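Local coordinates for packaging protein UL32 (Human herpesvirus 8 type M, PDB 6XF9) that probably helps bring newly made capsids to nuclear replication compartments for cleavage and packaging of viral DNA, and assembles as a pentameric, zinc-binding ring, at residues Phe423-Lys426 / Gly427-Asn430. Sequence-based numbering, arbitrary orientation.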
ATOM      1  N   PHE D 423       6.228 -26.069  10.515  1.00 42.66           N
ATOM      2  CA  PHE D 423       7.659 -25.813  10.701  1.00 44.05           C
ATOM      3  C   PHE D 423       8.015 -24.348  10.517  1.00 44.28           C
ATOM      4  O   PHE D 423       8.961 -23.858  11.144  1.00 45.27           O
ATOM      5  CB  PHE D 423       8.473 -26.676   9.751  1.00 45.37           C
ATOM      6  CG  PHE D 423       8.725 -28.025  10.293  1.00 45.70           C
ATOM      7  CD1 PHE D 423       9.636 -28.197  11.311  1.00 46.79           C
ATOM      8  CD2 PHE D 423       7.995 -29.105   9.864  1.00 44.99           C
ATOM      9  CE1 PHE D 423       9.850 -29.432  11.863  1.00 47.21           C
ATOM     10  CE2 PHE D 423       8.205 -30.350  10.423  1.00 45.22           C
ATOM     11  CZ  PHE D 423       9.137 -30.508  11.421  1.00 46.20           C
ATOM     12  N   LEU D 424       7.331 -23.658   9.612  1.00 40.78           N
ATOM     13  CA  LEU D 424       7.515 -22.219   9.497  1.00 40.79           C
ATOM     14  C   LEU D 424       7.150 -21.516  10.806  1.00 40.31           C
ATOM     15  O   LEU D 424       7.937 -20.720  11.334  1.00 40.99           O
ATOM     16  CB  LEU D 424       6.689 -21.708   8.312  1.00 40.25           C
ATOM     17  CG  LEU D 424       7.473 -21.685   6.980  1.00 41.49           C
ATOM     18  CD1 LEU D 424       8.247 -22.959   6.685  1.00 42.60           C
ATOM     19  CD2 LEU D 424       6.545 -21.397   5.819  1.00 41.11           C
ATOM     20  N   PHE D 425       6.001 -21.872  11.397  1.00 42.78           N
ATOM     21  CA  PHE D 425       5.560 -21.249  12.646  1.00 42.31           C
ATOM     22  C   PHE D 425       6.525 -21.538  13.795  1.00 43.37           C
ATOM     23  O   PHE D 425       6.968 -20.620  14.491  1.00 44.03           O
ATOM     24  CB  PHE D 425       4.152 -21.729  12.986  1.00 41.45           C
ATOM     25  CG  PHE D 425       3.630 -21.211  14.298  1.00 41.53           C
ATOM     26  CD1 PHE D 425       3.022 -19.973  14.380  1.00 41.34           C
ATOM     27  CD2 PHE D 425       3.714 -21.981  15.439  1.00 42.01           C
ATOM     28  CE1 PHE D 425       2.526 -19.504  15.583  1.00 41.58           C
ATOM     29  CE2 PHE D 425       3.218 -21.529  16.644  1.00 42.37           C
ATOM     30  CZ  PHE D 425       2.622 -20.283  16.716  1.00 42.18           C
ATOM     31  N   LYS D 426       6.881 -22.803  14.012  1.00 43.57           N
ATOM     32  CA  LYS D 426       7.885 -23.084  15.036  1.00 44.77           C
ATOM     33  C   LYS D 426       9.165 -22.294  14.776  1.00 45.90           C
ATOM     34  O   LYS D 426       9.933 -22.016  15.709  1.00 46.88           O
ATOM     35  CB  LYS D 426       8.170 -24.587  15.106  1.00 45.33           C
ATOM     36  CG  LYS D 426       6.975 -25.408  15.556  1.00 44.27           C
ATOM     37  CD  LYS D 426       6.313 -24.810  16.796  1.00 44.18           C
ATOM     38  CE  LYS D 426       6.963 -25.330  18.048  1.00 45.41           C
ATOM     39  NZ  LYS D 426       6.597 -24.548  19.248  1.00 45.98           N
ATOM     40  N   GLY D 427       9.438 -21.979  13.509  1.00 58.72           N
ATOM     41  CA  GLY D 427      10.629 -21.210  13.179  1.00 59.64           C
ATOM     42  C   GLY D 427      10.535 -19.755  13.591  1.00 59.30           C
ATOM     43  O   GLY D 427      11.495 -19.187  14.119  1.00 60.28           O
ATOM     44  N   LEU D 428       9.394 -19.115  13.329  1.00 51.07           N
ATOM     45  CA  LEU D 428       9.270 -17.730  13.764  1.00 50.92           C
ATOM     46  C   LEU D 428       9.308 -17.645  15.285  1.00 51.25           C
ATOM     47  O   LEU D 428       9.796 -16.656  15.845  1.00 51.87           O
ATOM     48  CB  LEU D 428       7.989 -17.096  13.205  1.00 49.58           C
ATOM     49  CG  LEU D 428       6.609 -17.572  13.626  1.00 48.61           C
ATOM     50  CD1 LEU D 428       6.223 -17.115  15.019  1.00 48.81           C
ATOM     51  CD2 LEU D 428       5.601 -17.018  12.658  1.00 47.84           C
ATOM     52  N   GLN D 429       8.860 -18.699  15.957  1.00 50.55           N
ATOM     53  CA  GLN D 429       8.810 -18.795  17.412  1.00 50.94           C
ATOM     54  C   GLN D 429      10.178 -19.031  18.051  1.00 52.31           C
ATOM     55  O   GLN D 429      10.351 -18.759  19.242  1.00 53.00           O
ATOM     56  CB  GLN D 429       7.829 -19.912  17.767  1.00 50.44           C
ATOM     57  CG  GLN D 429       7.128 -19.782  19.057  1.00 50.65           C
ATOM     58  CD  GLN D 429       6.077 -20.852  19.212  1.00 50.13           C
ATOM     59  OE1 GLN D 429       6.090 -21.837  18.492  1.00 50.00           O
ATOM     60  NE2 GLN D 429       5.146 -20.657  20.138  1.00 50.27           N
ATOM     61  N   ASN D 430      11.133 -19.599  17.320  1.00 66.62           N
ATOM     62  CA  ASN D 430      12.425 -19.973  17.891  1.00 67.86           C
ATOM     63  C   ASN D 430      13.595 -19.280  17.197  1.00 68.35           C
ATOM     64  O   ASN D 430      14.747 -19.678  17.417  1.00 69.53           O
ATOM     65  CB  ASN D 430      12.633 -21.495  17.803  1.00 68.64           C
ATOM     66  CG  ASN D 430      11.726 -22.299  18.745  1.00 68.66           C
ATOM     67  OD1 ASN D 430      11.729 -22.120  19.976  1.00 69.15           O
ATOM     68  ND2 ASN D 430      10.927 -23.190  18.150  1.00 67.88           N
TER
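Lys-426 and Gln-429, three residues apart on one helix, run side by side and point the same way, an example of a lysine and an amide pairing along a helical face. The lysine chain bends at chi2 and again at chi3, which folds it toward the glutamine, and its NZ donates to Gln-429 OE1 at 2.9 Å. The ammonium reaches that oxygen from above the carbonyl plane, 47° out of it, while the lysine's CD also rests 3.4 Å from OE1. The stronger partner of NZ is Asp-370, through a salt bridge, so the amide oxygen adds a second hold on a charge that Asp-370 probably already balances in part.

Phe-425 borders the same amide. Its CE2 comes within 3.4 Å of Gln-429 OE1, with ring and amide planes 63° apart. Gln-429 CG lies anti to its backbone N (chi1 -151°) and the chain is extended beyond it, carrying the amide back to both neighbours. The Phe-425 side chain also packs on Leu-445 of helix 435-451 and on Pro-459 and Ser-463 of helix 459-465.

The backbone supplies the frame: Leu-428 N to Leu-424 O (2.9 Å) and Gln-429 N to Phe-425 O (3.1 Å). At Lys-426 O the side chain of Asn-430 joins in, its ND2 forming a weak bond of 2.9 Å.

This is i to i+3 and i to i+4 side-chain pairing in the C-terminal part of helix 416-430, with the side chain of Lys-426 about 8 Å from the zinc ion bound by Cys-296, Cys-299, His-366 and Cys-373.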